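Local coordinates for neurotoxin (Clostridium botulinum, PDB 2QN0), which acts as the zinc-dependent light-chain protease of botulinum neurotoxin type C1, cleaving SNARE proteins, with a dual substrate specificity, at residues A[235-241]-A[351-355]; A[64-69]-A[255-261]; A[126-130]-A[319-323]. All coordinates share one frame; numbering follows the deposited sequence.

Contact 1 of 3, residues A[235-241]-A[351-355]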
ATOM      1  N   MET A 235       4.466   3.025   3.414  1.00 12.56           N
ATOM      2  CA  MET A 235       5.748   3.578   3.846  1.00 14.49           C
ATOM      3  C   MET A 235       5.513   4.573   4.981  1.00 14.60           C
ATOM      4  O   MET A 235       6.205   4.547   6.003  1.00 13.79           O
ATOM      5  CB  MET A 235       6.446   4.283   2.679  1.00 15.34           C
ATOM      6  CG  MET A 235       7.108   3.341   1.688  1.00 17.30           C
ATOM      7  SD  MET A 235       8.664   2.660   2.323  1.00 20.34           S
ATOM      8  CE  MET A 235       9.831   3.863   1.707  1.00 19.60           C
ATOM      9  N   HIS A 236       4.532   5.452   4.805  1.00 15.07           N
ATOM     10  CA  HIS A 236       4.224   6.439   5.833  1.00 14.14           C
ATOM     11  C   HIS A 236       3.818   5.730   7.122  1.00 16.09           C
ATOM     12  O   HIS A 236       4.224   6.134   8.216  1.00 14.77           O
ATOM     13  CB  HIS A 236       3.087   7.350   5.367  1.00 14.78           C
ATOM     14  CG  HIS A 236       3.355   8.031   4.062  1.00 16.23           C
ATOM     15  ND1 HIS A 236       2.348   8.539   3.270  1.00 17.57           N
ATOM     16  CD2 HIS A 236       4.513   8.292   3.411  1.00 16.16           C
ATOM     17  CE1 HIS A 236       2.875   9.081   2.186  1.00 16.06           C
ATOM     18  NE2 HIS A 236       4.187   8.946   2.248  1.00 16.46           N
ATOM     19  N   ASN A 237       3.028   4.665   6.988  1.00 13.27           N
ATOM     20  CA  ASN A 237       2.558   3.896   8.143  1.00 13.68           C
ATOM     21  C   ASN A 237       3.682   3.147   8.854  1.00 14.33           C
ATOM     22  O   ASN A 237       3.705   3.068  10.079  1.00 15.55           O
ATOM     23  CB  ASN A 237       1.494   2.872   7.727  1.00 14.63           C
ATOM     24  CG  ASN A 237       0.206   3.514   7.254  1.00 17.40           C
ATOM     25  OD1 ASN A 237      -0.125   4.630   7.646  1.00 14.89           O
ATOM     26  ND2 ASN A 237      -0.541   2.796   6.420  1.00 15.29           N
ATOM     27  N   LEU A 238       4.594   2.578   8.078  1.00 14.10           N
ATOM     28  CA  LEU A 238       5.709   1.831   8.641  1.00 14.19           C
ATOM     29  C   LEU A 238       6.659   2.731   9.426  1.00 14.34           C
ATOM     30  O   LEU A 238       7.139   2.357  10.494  1.00 13.78           O
ATOM     31  CB  LEU A 238       6.483   1.129   7.524  1.00 13.73           C
ATOM     32  CG  LEU A 238       7.753   0.381   7.944  1.00 15.17           C
ATOM     33  CD1 LEU A 238       7.420  -0.640   9.037  1.00 14.88           C
ATOM     34  CD2 LEU A 238       8.366  -0.303   6.723  1.00 15.63           C
ATOM     35  N   TYR A 239       6.930   3.917   8.887  1.00 13.09           N
ATOM     36  CA  TYR A 239       7.843   4.851   9.537  1.00 14.25           C
ATOM     37  C   TYR A 239       7.171   5.789  10.537  1.00 15.42           C
ATOM     38  O   TYR A 239       7.808   6.690  11.089  1.00 14.98           O
ATOM     39  CB  TYR A 239       8.611   5.629   8.472  1.00 15.71           C
ATOM     40  CG  TYR A 239       9.625   4.755   7.768  1.00 16.34           C
ATOM     41  CD1 TYR A 239      10.881   4.523   8.330  1.00 18.64           C
ATOM     42  CD2 TYR A 239       9.303   4.099   6.580  1.00 16.83           C
ATOM     43  CE1 TYR A 239      11.793   3.656   7.729  1.00 17.59           C
ATOM     44  CE2 TYR A 239      10.206   3.230   5.971  1.00 18.05           C
ATOM     45  CZ  TYR A 239      11.445   3.014   6.550  1.00 21.02           C
ATOM     46  OH  TYR A 239      12.333   2.150   5.951  1.00 22.85           O
ATOM     47  N   GLY A 240       5.881   5.564  10.764  1.00 13.86           N
ATOM     48  CA  GLY A 240       5.136   6.348  11.736  1.00 15.71           C
ATOM     49  C   GLY A 240       4.950   7.823  11.448  1.00 15.83           C
ATOM     50  O   GLY A 240       4.901   8.637  12.376  1.00 16.75           O
ATOM     51  N   ILE A 241       4.831   8.175  10.173  1.00 14.63           N
ATOM     52  CA  ILE A 241       4.641   9.572   9.807  1.00 14.55           C
ATOM     53  C   ILE A 241       3.329   9.823   9.069  1.00 15.18           C
ATOM     54  O   ILE A 241       3.173  10.842   8.393  1.00 15.30           O
ATOM     55  CB  ILE A 241       5.808  10.087   8.940  1.00 14.08           C
ATOM     56  CG1 ILE A 241       5.893   9.288   7.635  1.00 14.70           C
ATOM     57  CG2 ILE A 241       7.110   9.978   9.722  1.00 14.97           C
ATOM     58  CD1 ILE A 241       6.795   9.913   6.596  1.00 17.79           C
ATOM     59  N   TYR A 351      12.729  12.116   6.200  1.00 17.44           N
ATOM     60  CA  TYR A 351      11.369  12.610   6.057  1.00 19.27           C
ATOM     61  C   TYR A 351      11.108  13.068   4.627  1.00 17.86           C
ATOM     62  O   TYR A 351      10.037  12.818   4.078  1.00 17.87           O
ATOM     63  CB  TYR A 351      11.108  13.771   7.022  1.00 17.63           C
ATOM     64  CG  TYR A 351       9.643  14.115   7.167  1.00 17.13           C
ATOM     65  CD1 TYR A 351       8.830  13.425   8.064  1.00 15.53           C
ATOM     66  CD2 TYR A 351       9.062  15.121   6.392  1.00 16.18           C
ATOM     67  CE1 TYR A 351       7.474  13.727   8.192  1.00 16.97           C
ATOM     68  CE2 TYR A 351       7.709  15.430   6.510  1.00 16.34           C
ATOM     69  CZ  TYR A 351       6.922  14.732   7.408  1.00 16.91           C
ATOM     70  OH  TYR A 351       5.583  15.033   7.525  1.00 19.34           O
ATOM     71  N   ASN A 352      12.086  13.741   4.023  1.00 18.87           N
ATOM     72  CA  ASN A 352      11.930  14.222   2.655  1.00 20.46           C
ATOM     73  C   ASN A 352      11.797  13.053   1.686  1.00 21.33           C
ATOM     74  O   ASN A 352      10.978  13.088   0.770  1.00 20.71           O
ATOM     75  CB  ASN A 352      13.115  15.094   2.246  1.00 22.25           C
ATOM     76  CG  ASN A 352      12.957  15.655   0.849  1.00 24.50           C
ATOM     77  OD1 ASN A 352      13.635  15.231  -0.085  1.00 26.19           O
ATOM     78  ND2 ASN A 352      12.042  16.605   0.696  1.00 24.25           N
ATOM     79  N   GLU A 353      12.607  12.019   1.888  1.00 19.84           N
ATOM     80  CA  GLU A 353      12.543  10.835   1.035  1.00 20.54           C
ATOM     81  C   GLU A 353      11.152  10.215   1.078  1.00 18.60           C
ATOM     82  O   GLU A 353      10.536   9.955   0.045  1.00 18.45           O
ATOM     83  CB  GLU A 353      13.546   9.782   1.505  1.00 22.63           C
ATOM     84  CG  GLU A 353      14.971   9.989   1.041  1.00 28.17           C
ATOM     85  CD  GLU A 353      15.916   8.982   1.661  1.00 30.97           C
ATOM     86  OE1 GLU A 353      15.501   7.816   1.847  1.00 30.40           O
ATOM     87  OE2 GLU A 353      17.072   9.353   1.957  1.00 33.07           O
ATOM     88  N   LEU A 354      10.669   9.978   2.293  1.00 16.85           N
ATOM     89  CA  LEU A 354       9.371   9.348   2.510  1.00 17.19           C
ATOM     90  C   LEU A 354       8.154  10.117   2.013  1.00 18.59           C
ATOM     91  O   LEU A 354       7.140   9.510   1.672  1.00 17.74           O
ATOM     92  CB  LEU A 354       9.186   9.056   4.002  1.00 16.21           C
ATOM     93  CG  LEU A 354      10.231   8.135   4.634  1.00 17.61           C
ATOM     94  CD1 LEU A 354       9.983   8.034   6.127  1.00 16.78           C
ATOM     95  CD2 LEU A 354      10.156   6.754   3.978  1.00 19.02           C
ATOM     96  N   THR A 355       8.253  11.443   1.963  1.00 17.66           N
ATOM     97  CA  THR A 355       7.120  12.267   1.549  1.00 18.29           C
ATOM     98  C   THR A 355       7.226  12.961   0.199  1.00 18.55           C
ATOM     99  O   THR A 355       6.206  13.372  -0.361  1.00 19.56           O
ATOM    100  CB  THR A 355       6.829  13.359   2.601  1.00 18.78           C
ATOM    101  OG1 THR A 355       7.999  14.169   2.779  1.00 17.13           O
ATOM    102  CG2 THR A 355       6.441  12.732   3.930  1.00 18.61           C
TER
HETATM  103  O   HOH W   1       4.180  13.286   9.006  1.00 22.87           O
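L354 of helix 344-357 sits between M235, Y239 and I241 at the end of helix 223-238, and its two methyls share out the partners there. L354 CD2 lies 3.7 Å from M235 CE, the methyl that the M235 chain, bent at chi2 and chi3, brings round to it, the two side chains crossing at about a right angle. L354 CD1 sits 3.6 Å from Y239 CB; Y239 too crosses L354 at about a right angle, its CD2 also near L354 CD2, and its hydroxyl bonds D113. From a third direction I241 comes in with its CD1, 3.6 Å from L354 CB, and the same methyl also touches T355 CG2. The helix carrying M235 is the one that holds the HExxH zinc motif of this protease, with H229 and H233 on the metal, and the contact covers its C-terminal end. There the chain turns off at G240 in a Schellman motif, with I241 N bonded back to H236 O, which swings I241 round to face the second helix. H236 offers the edge of its imidazole: NE2 gives a weak, bent hydrogen bond to L354 O, 3.1 Å long with 130° at the hydrogen, and Y271 touches the same side chain. Y351, its CG anti to the backbone N (chi1 -166°), is directed past I241 CG2, and its OH shares a water with I241 O, each 2.7 Å from that water. T355 OG1 turns back to bond Y351 O at 2.8 Å, while T355 N reaches the same oxygen from the opposite face of its plane.

Contact 2 of 3, residues A[64-69]-A[255-261]; sequences VTSPKS and NIFYSQY
P67, which follows a cis peptide bond, makes the apolar part of this contact with two tyrosines. Its CB stands over the centre of the Y261 ring, 3.3 Å from the centroid and only 4° off the normal, a CH-pi contact. Y258 crosses the proline at about a right angle, CD1 3.4 Å from P67 CG, and the far end of its ring extends to S66, whose CB is 3.8 Å from Y258 OH.

The polar part lies at S69 and N255. S69 OG accepts the backbone N-H of I256 at 3.2 Å in a fairly straight bond (163°), while I256 CG2 comes within 3.3 Å of S69 OG. N255, with chi1 at 62° setting its CG between the backbone N and the carbonyl carbon, directs its amide towards the proline: ND2 is 2.6 Å from P67 O.

Two loops are joined here near the surface, the one between strands 248-253 and 261-266 and the one leading to helix 80-97. The contact between the two segments contains no salt bridge; the ammonium of K68 pairs with D167, so the join rests on proline-tyrosine packing and the one clear hydrogen bond, I256 N to S69 OG.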
ATOM      1  N   VAL A  64     -27.280   5.799  -1.945  1.00 81.44           N
ATOM      2  CA  VAL A  64     -26.320   6.584  -2.714  1.00 81.89           C
ATOM      3  C   VAL A  64     -25.043   6.856  -1.926  1.00 81.70           C
ATOM      4  O   VAL A  64     -25.050   7.605  -0.949  1.00 81.74           O
ATOM      5  CB  VAL A  64     -26.926   7.942  -3.135  1.00 82.29           C
ATOM      6  CG1 VAL A  64     -25.931   8.715  -3.986  1.00 82.38           C
ATOM      7  CG2 VAL A  64     -28.225   7.721  -3.892  1.00 82.38           C
ATOM      8  N   THR A  65     -23.948   6.241  -2.361  1.00 81.23           N
ATOM      9  CA  THR A  65     -22.653   6.419  -1.715  1.00 80.15           C
ATOM     10  C   THR A  65     -21.806   7.344  -2.585  1.00 77.80           C
ATOM     11  O   THR A  65     -20.808   7.911  -2.134  1.00 77.90           O
ATOM     12  CB  THR A  65     -21.920   5.070  -1.553  1.00 81.59           C
ATOM     13  OG1 THR A  65     -22.783   4.129  -0.903  1.00 82.58           O
ATOM     14  CG2 THR A  65     -20.658   5.246  -0.718  1.00 82.56           C
ATOM     15  N   SER A  66     -22.221   7.487  -3.841  1.00 74.59           N
ATOM     16  CA  SER A  66     -21.537   8.337  -4.808  1.00 70.82           C
ATOM     17  C   SER A  66     -21.468   9.769  -4.276  1.00 67.41           C
ATOM     18  O   SER A  66     -21.870  10.030  -3.142  1.00 67.16           O
ATOM     19  CB  SER A  66     -22.287   8.295  -6.144  1.00 71.67           C
ATOM     20  OG  SER A  66     -22.291   6.985  -6.684  1.00 72.22           O
ATOM     21  N   PRO A  67     -20.964  10.723  -5.082  1.00 64.12           N
ATOM     22  CA  PRO A  67     -20.434  10.657  -6.450  1.00 61.11           C
ATOM     23  C   PRO A  67     -19.302   9.649  -6.637  1.00 58.51           C
ATOM     24  O   PRO A  67     -18.987   9.260  -7.761  1.00 57.57           O
ATOM     25  CB  PRO A  67     -19.969  12.088  -6.704  1.00 61.29           C
ATOM     26  CG  PRO A  67     -20.925  12.892  -5.894  1.00 61.78           C
ATOM     27  CD  PRO A  67     -20.968  12.116  -4.604  1.00 63.06           C
ATOM     28  N   LYS A  68     -18.695   9.238  -5.528  1.00 55.82           N
ATOM     29  CA  LYS A  68     -17.592   8.285  -5.546  1.00 53.12           C
ATOM     30  C   LYS A  68     -17.818   7.166  -6.561  1.00 49.55           C
ATOM     31  O   LYS A  68     -18.801   6.427  -6.474  1.00 49.12           O
ATOM     32  CB  LYS A  68     -17.412   7.683  -4.151  1.00 55.82           C
ATOM     33  CG  LYS A  68     -16.118   6.911  -3.949  1.00 59.40           C
ATOM     34  CD  LYS A  68     -14.908   7.829  -4.031  1.00 62.18           C
ATOM     35  CE  LYS A  68     -13.653   7.126  -3.541  1.00 64.50           C
ATOM     36  NZ  LYS A  68     -13.392   5.872  -4.298  1.00 66.88           N
ATOM     37  N   SER A  69     -16.909   7.050  -7.524  1.00 45.10           N
ATOM     38  CA  SER A  69     -17.006   6.014  -8.548  1.00 40.91           C
ATOM     39  C   SER A  69     -16.862   4.645  -7.897  1.00 37.86           C
ATOM     40  O   SER A  69     -15.981   4.439  -7.059  1.00 35.48           O
ATOM     41  CB  SER A  69     -15.905   6.195  -9.597  1.00 41.31           C
ATOM     42  OG  SER A  69     -16.011   7.454 -10.238  1.00 42.16           O
ATOM     43  N   ASN A 255     -16.304  12.459 -11.076  1.00 41.35           N
ATOM     44  CA  ASN A 255     -16.220  11.010 -11.224  1.00 44.22           C
ATOM     45  C   ASN A 255     -16.479  10.530 -12.642  1.00 45.47           C
ATOM     46  O   ASN A 255     -16.491  11.319 -13.588  1.00 45.20           O
ATOM     47  CB  ASN A 255     -17.197  10.319 -10.266  1.00 42.43           C
ATOM     48  CG  ASN A 255     -18.638  10.684 -10.541  1.00 45.93           C
ATOM     49  OD1 ASN A 255     -19.105  10.580 -11.670  1.00 43.78           O
ATOM     50  ND2 ASN A 255     -19.353  11.108  -9.507  1.00 47.52           N
ATOM     51  N   ILE A 256     -16.689   9.223 -12.775  1.00 48.49           N
ATOM     52  CA  ILE A 256     -16.932   8.590 -14.067  1.00 50.60           C
ATOM     53  C   ILE A 256     -18.302   8.916 -14.664  1.00 52.32           C
ATOM     54  O   ILE A 256     -18.572   8.593 -15.822  1.00 52.72           O
ATOM     55  CB  ILE A 256     -16.787   7.051 -13.957  1.00 50.48           C
ATOM     56  CG1 ILE A 256     -17.868   6.481 -13.037  1.00 50.16           C
ATOM     57  CG2 ILE A 256     -15.418   6.700 -13.398  1.00 49.80           C
ATOM     58  CD1 ILE A 256     -17.819   4.968 -12.893  1.00 49.43           C
ATOM     59  N   PHE A 257     -19.161   9.553 -13.870  1.00 54.23           N
ATOM     60  CA  PHE A 257     -20.501   9.928 -14.313  1.00 56.53           C
ATOM     61  C   PHE A 257     -20.840  11.376 -13.951  1.00 58.09           C
ATOM     62  O   PHE A 257     -20.919  12.239 -14.827  1.00 59.38           O
ATOM     63  CB  PHE A 257     -21.549   9.002 -13.687  1.00 57.37           C
ATOM     64  CG  PHE A 257     -21.410   7.561 -14.088  1.00 58.30           C
ATOM     65  CD1 PHE A 257     -21.414   7.194 -15.430  1.00 59.04           C
ATOM     66  CD2 PHE A 257     -21.294   6.567 -13.122  1.00 58.88           C
ATOM     67  CE1 PHE A 257     -21.305   5.855 -15.805  1.00 59.23           C
ATOM     68  CE2 PHE A 257     -21.184   5.227 -13.486  1.00 59.14           C
ATOM     69  CZ  PHE A 257     -21.189   4.870 -14.830  1.00 58.96           C
ATOM     70  N   TYR A 258     -21.043  11.630 -12.658  1.00 58.82           N
ATOM     71  CA  TYR A 258     -21.387  12.961 -12.154  1.00 59.35           C
ATOM     72  C   TYR A 258     -20.443  14.067 -12.613  1.00 57.52           C
ATOM     73  O   TYR A 258     -19.378  13.805 -13.172  1.00 57.70           O
ATOM     74  CB  TYR A 258     -21.415  12.971 -10.621  1.00 62.61           C
ATOM     75  CG  TYR A 258     -22.450  12.076  -9.972  1.00 67.18           C
ATOM     76  CD1 TYR A 258     -22.762  12.223  -8.621  1.00 68.76           C
ATOM     77  CD2 TYR A 258     -23.107  11.079 -10.694  1.00 68.57           C
ATOM     78  CE1 TYR A 258     -23.699  11.405  -8.002  1.00 70.02           C
ATOM     79  CE2 TYR A 258     -24.049  10.251 -10.081  1.00 70.25           C
ATOM     80  CZ  TYR A 258     -24.338  10.421  -8.736  1.00 70.35           C
ATOM     81  OH  TYR A 258     -25.267   9.613  -8.120  1.00 71.37           O
ATOM     82  N   SER A 259     -20.849  15.308 -12.361  1.00 55.16           N
ATOM     83  CA  SER A 259     -20.053  16.473 -12.723  1.00 52.53           C
ATOM     84  C   SER A 259     -19.305  16.976 -11.492  1.00 50.64           C
ATOM     85  O   SER A 259     -19.488  16.460 -10.392  1.00 49.81           O
ATOM     86  CB  SER A 259     -20.948  17.586 -13.278  1.00 52.14           C
ATOM     87  OG  SER A 259     -21.890  18.021 -12.313  1.00 51.12           O
ATOM     88  N   GLN A 260     -18.470  17.990 -11.691  1.00 49.03           N
ATOM     89  CA  GLN A 260     -17.664  18.569 -10.620  1.00 47.26           C
ATOM     90  C   GLN A 260     -18.377  18.616  -9.270  1.00 44.78           C
ATOM     91  O   GLN A 260     -19.375  19.319  -9.108  1.00 44.80           O
ATOM     92  CB  GLN A 260     -17.221  19.973 -11.025  1.00 49.63           C
ATOM     93  CG  GLN A 260     -16.023  20.487 -10.263  1.00 52.56           C
ATOM     94  CD  GLN A 260     -15.407  21.693 -10.927  1.00 55.10           C
ATOM     95  OE1 GLN A 260     -16.048  22.737 -11.055  1.00 56.90           O
ATOM     96  NE2 GLN A 260     -14.159  21.557 -11.366  1.00 55.85           N
ATOM     97  N   TYR A 261     -17.858  17.854  -8.310  1.00 41.29           N
ATOM     98  CA  TYR A 261     -18.420  17.793  -6.962  1.00 38.99           C
ATOM     99  C   TYR A 261     -17.321  17.980  -5.915  1.00 37.68           C
ATOM    100  O   TYR A 261     -16.167  17.643  -6.152  1.00 35.19           O
ATOM    101  CB  TYR A 261     -19.131  16.454  -6.749  1.00 38.03           C
ATOM    102  CG  TYR A 261     -18.247  15.246  -6.951  1.00 40.09           C
ATOM    103  CD1 TYR A 261     -17.516  14.704  -5.894  1.00 39.64           C
ATOM    104  CD2 TYR A 261     -18.123  14.656  -8.209  1.00 39.09           C
ATOM    105  CE1 TYR A 261     -16.681  13.605  -6.085  1.00 39.29           C
ATOM    106  CE2 TYR A 261     -17.291  13.561  -8.410  1.00 39.70           C
ATOM    107  CZ  TYR A 261     -16.573  13.042  -7.346  1.00 38.82           C
ATOM    108  OH  TYR A 261     -15.741  11.967  -7.552  1.00 39.78           O
TER

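Contact 3 of 3, residues A[126-130]-A[319-323]; sequences TFDFD and IGEYK
Strand 126-128 and the first turn of helix 319-330 run nearly perpendicular, at 80°, with their axes 10.7 Å apart and the CA atoms of F127 and I319 the nearest pair. F127 pushes the rim of its ring at the helix: CE2 is 3.7 Å from I319 O and 3.8 Å from Y322 CB, and it also meets I319 CG2 at 4.2 Å. K323 N and I319 O, bonded to each other in the helix, both lie near the ring plane at the edge, so F127 packs edge-on against the first turn. The strand pairs in parallel with strand 309-311, F127 bonding by its backbone to T309 and N311, and the helix begins after a short loop from that second strand; the contact joins the start of the helix to the small parallel sheet. F129, just past the strand, brings its CZ edge over one face of Y322. This T-shaped pair has centroids 5.0 Å apart and planes at 72°, with F129 CZ 3.7 Å from Y322 CG and displaced towards the rim of the tyrosine ring. Y322 has its CG anti to the carbonyl carbon (chi1 -76°), a setting that presents this face to F129. F315 stacks on F129 as well, and F116 meets F127 edge-to-face. D128 OD1 accepts from D130 N at 3.0 Å, from above the carboxylate plane, forming an Asx turn where the chain leaves the strand, and also bonds N311 ND2.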
ATOM      1  N   THR A 126       9.549  -1.276  27.568  1.00 24.63           N
ATOM      2  CA  THR A 126       9.084  -2.506  26.937  1.00 23.02           C
ATOM      3  C   THR A 126       8.991  -2.561  25.414  1.00 23.70           C
ATOM      4  O   THR A 126       8.667  -1.570  24.759  1.00 20.95           O
ATOM      5  CB  THR A 126       7.691  -2.868  27.492  1.00 23.72           C
ATOM      6  OG1 THR A 126       7.774  -3.033  28.912  1.00 25.72           O
ATOM      7  CG2 THR A 126       7.160  -4.151  26.857  1.00 24.68           C
ATOM      8  N   PHE A 127       9.289  -3.743  24.874  1.00 21.84           N
ATOM      9  CA  PHE A 127       9.171  -4.036  23.442  1.00 21.23           C
ATOM     10  C   PHE A 127       7.976  -4.993  23.420  1.00 22.77           C
ATOM     11  O   PHE A 127       8.042  -6.059  24.027  1.00 23.51           O
ATOM     12  CB  PHE A 127      10.387  -4.807  22.902  1.00 21.45           C
ATOM     13  CG  PHE A 127      11.483  -3.942  22.325  1.00 19.88           C
ATOM     14  CD1 PHE A 127      11.276  -2.599  22.036  1.00 19.31           C
ATOM     15  CD2 PHE A 127      12.729  -4.500  22.036  1.00 20.79           C
ATOM     16  CE1 PHE A 127      12.295  -1.824  21.467  1.00 17.81           C
ATOM     17  CE2 PHE A 127      13.750  -3.736  21.467  1.00 21.35           C
ATOM     18  CZ  PHE A 127      13.533  -2.394  21.182  1.00 18.97           C
ATOM     19  N   ASP A 128       6.888  -4.621  22.752  1.00 21.11           N
ATOM     20  CA  ASP A 128       5.714  -5.491  22.683  1.00 21.73           C
ATOM     21  C   ASP A 128       5.475  -5.913  21.240  1.00 22.48           C
ATOM     22  O   ASP A 128       4.943  -5.150  20.435  1.00 21.02           O
ATOM     23  CB  ASP A 128       4.480  -4.772  23.232  1.00 22.45           C
ATOM     24  CG  ASP A 128       3.242  -5.652  23.240  1.00 25.79           C
ATOM     25  OD1 ASP A 128       3.347  -6.854  22.910  1.00 25.20           O
ATOM     26  OD2 ASP A 128       2.158  -5.138  23.584  1.00 26.36           O
ATOM     27  N   PHE A 129       5.868  -7.141  20.921  1.00 21.44           N
ATOM     28  CA  PHE A 129       5.720  -7.660  19.570  1.00 20.66           C
ATOM     29  C   PHE A 129       4.306  -8.118  19.212  1.00 20.83           C
ATOM     30  O   PHE A 129       4.061  -8.552  18.086  1.00 19.96           O
ATOM     31  CB  PHE A 129       6.742  -8.782  19.353  1.00 19.32           C
ATOM     32  CG  PHE A 129       8.168  -8.294  19.331  1.00 19.75           C
ATOM     33  CD1 PHE A 129       8.748  -7.850  18.146  1.00 20.57           C
ATOM     34  CD2 PHE A 129       8.916  -8.230  20.505  1.00 18.99           C
ATOM     35  CE1 PHE A 129      10.046  -7.349  18.125  1.00 19.74           C
ATOM     36  CE2 PHE A 129      10.217  -7.729  20.498  1.00 17.91           C
ATOM     37  CZ  PHE A 129      10.785  -7.287  19.305  1.00 18.97           C
ATOM     38  N   ASP A 130       3.376  -8.011  20.162  1.00 19.63           N
ATOM     39  CA  ASP A 130       1.982  -8.397  19.915  1.00 21.10           C
ATOM     40  C   ASP A 130       1.038  -7.198  20.005  1.00 19.65           C
ATOM     41  O   ASP A 130      -0.183  -7.370  20.003  1.00 21.24           O
ATOM     42  CB  ASP A 130       1.497  -9.442  20.931  1.00 21.46           C
ATOM     43  CG  ASP A 130       2.137 -10.803  20.737  1.00 23.38           C
ATOM     44  OD1 ASP A 130       2.275 -11.247  19.577  1.00 24.16           O
ATOM     45  OD2 ASP A 130       2.484 -11.438  21.755  1.00 25.62           O
ATOM     46  N   ILE A 319      16.533  -8.371  22.733  1.00 22.57           N
ATOM     47  CA  ILE A 319      16.323  -6.933  22.865  1.00 21.95           C
ATOM     48  C   ILE A 319      17.415  -6.145  22.147  1.00 22.43           C
ATOM     49  O   ILE A 319      17.131  -5.161  21.464  1.00 21.53           O
ATOM     50  CB  ILE A 319      16.259  -6.514  24.355  1.00 22.81           C
ATOM     51  CG1 ILE A 319      14.954  -7.023  24.972  1.00 22.21           C
ATOM     52  CG2 ILE A 319      16.362  -4.999  24.485  1.00 23.51           C
ATOM     53  CD1 ILE A 319      14.833  -6.780  26.470  1.00 24.24           C
ATOM     54  N   GLY A 320      18.662  -6.587  22.290  1.00 22.11           N
ATOM     55  CA  GLY A 320      19.767  -5.899  21.643  1.00 22.30           C
ATOM     56  C   GLY A 320      19.655  -5.928  20.131  1.00 23.04           C
ATOM     57  O   GLY A 320      19.929  -4.934  19.455  1.00 22.35           O
ATOM     58  N   GLU A 321      19.255  -7.079  19.602  1.00 21.96           N
ATOM     59  CA  GLU A 321      19.096  -7.263  18.163  1.00 21.82           C
ATOM     60  C   GLU A 321      18.068  -6.294  17.593  1.00 19.58           C
ATOM     61  O   GLU A 321      18.309  -5.640  16.577  1.00 20.04           O
ATOM     62  CB  GLU A 321      18.632  -8.691  17.864  1.00 23.30           C
ATOM     63  CG  GLU A 321      18.384  -8.967  16.384  1.00 27.53           C
ATOM     64  CD  GLU A 321      17.673 -10.287  16.152  1.00 30.69           C
ATOM     65  OE1 GLU A 321      17.932 -11.237  16.920  1.00 28.94           O
ATOM     66  OE2 GLU A 321      16.867 -10.382  15.200  1.00 32.12           O
ATOM     67  N   TYR A 322      16.914  -6.212  18.243  1.00 19.02           N
ATOM     68  CA  TYR A 322      15.868  -5.331  17.751  1.00 19.22           C
ATOM     69  C   TYR A 322      16.152  -3.862  17.999  1.00 20.71           C
ATOM     70  O   TYR A 322      15.702  -3.002  17.245  1.00 18.50           O
ATOM     71  CB  TYR A 322      14.511  -5.766  18.310  1.00 18.97           C
ATOM     72  CG  TYR A 322      14.028  -6.993  17.574  1.00 20.64           C
ATOM     73  CD1 TYR A 322      14.382  -8.275  17.997  1.00 21.02           C
ATOM     74  CD2 TYR A 322      13.357  -6.865  16.359  1.00 19.41           C
ATOM     75  CE1 TYR A 322      14.087  -9.399  17.216  1.00 20.45           C
ATOM     76  CE2 TYR A 322      13.062  -7.970  15.574  1.00 22.22           C
ATOM     77  CZ  TYR A 322      13.433  -9.233  16.003  1.00 22.61           C
ATOM     78  OH  TYR A 322      13.185 -10.312  15.190  1.00 21.85           O
ATOM     79  N   LYS A 323      16.920  -3.570  19.041  1.00 21.04           N
ATOM     80  CA  LYS A 323      17.286  -2.189  19.316  1.00 21.52           C
ATOM     81  C   LYS A 323      18.127  -1.725  18.125  1.00 21.50           C
ATOM     82  O   LYS A 323      17.916  -0.641  17.583  1.00 19.90           O
ATOM     83  CB  LYS A 323      18.101  -2.106  20.611  1.00 23.33           C
ATOM     84  CG  LYS A 323      18.684  -0.733  20.907  1.00 27.20           C
ATOM     85  CD  LYS A 323      19.381  -0.730  22.261  1.00 28.68           C
ATOM     86  CE  LYS A 323      20.074   0.594  22.532  1.00 30.01           C
ATOM     87  NZ  LYS A 323      20.778   0.570  23.846  1.00 31.30           N
TER

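How the contacts relate
All three contacts belong to one zinc protease chain; their segments alternate along the sequence, and each contact joins parts more than 100 residues apart. Contact 1 lies deepest and is tied most directly to the active site: H236 follows the zinc ligands H229 and H233 on the same helix, E269 being the third protein ligand, and its side chain is about 8 Å from the metal. Contact 2 lies at the surface; the side chain of its K68 is about 10 Å from the zinc, and its nearest atoms are about 17 Å from those of contact 1. Contact 3 is about 11 Å from contact 1 at nearest atoms, and its centre is 47 Å from that of contact 2, on the opposite side of the chain's centre.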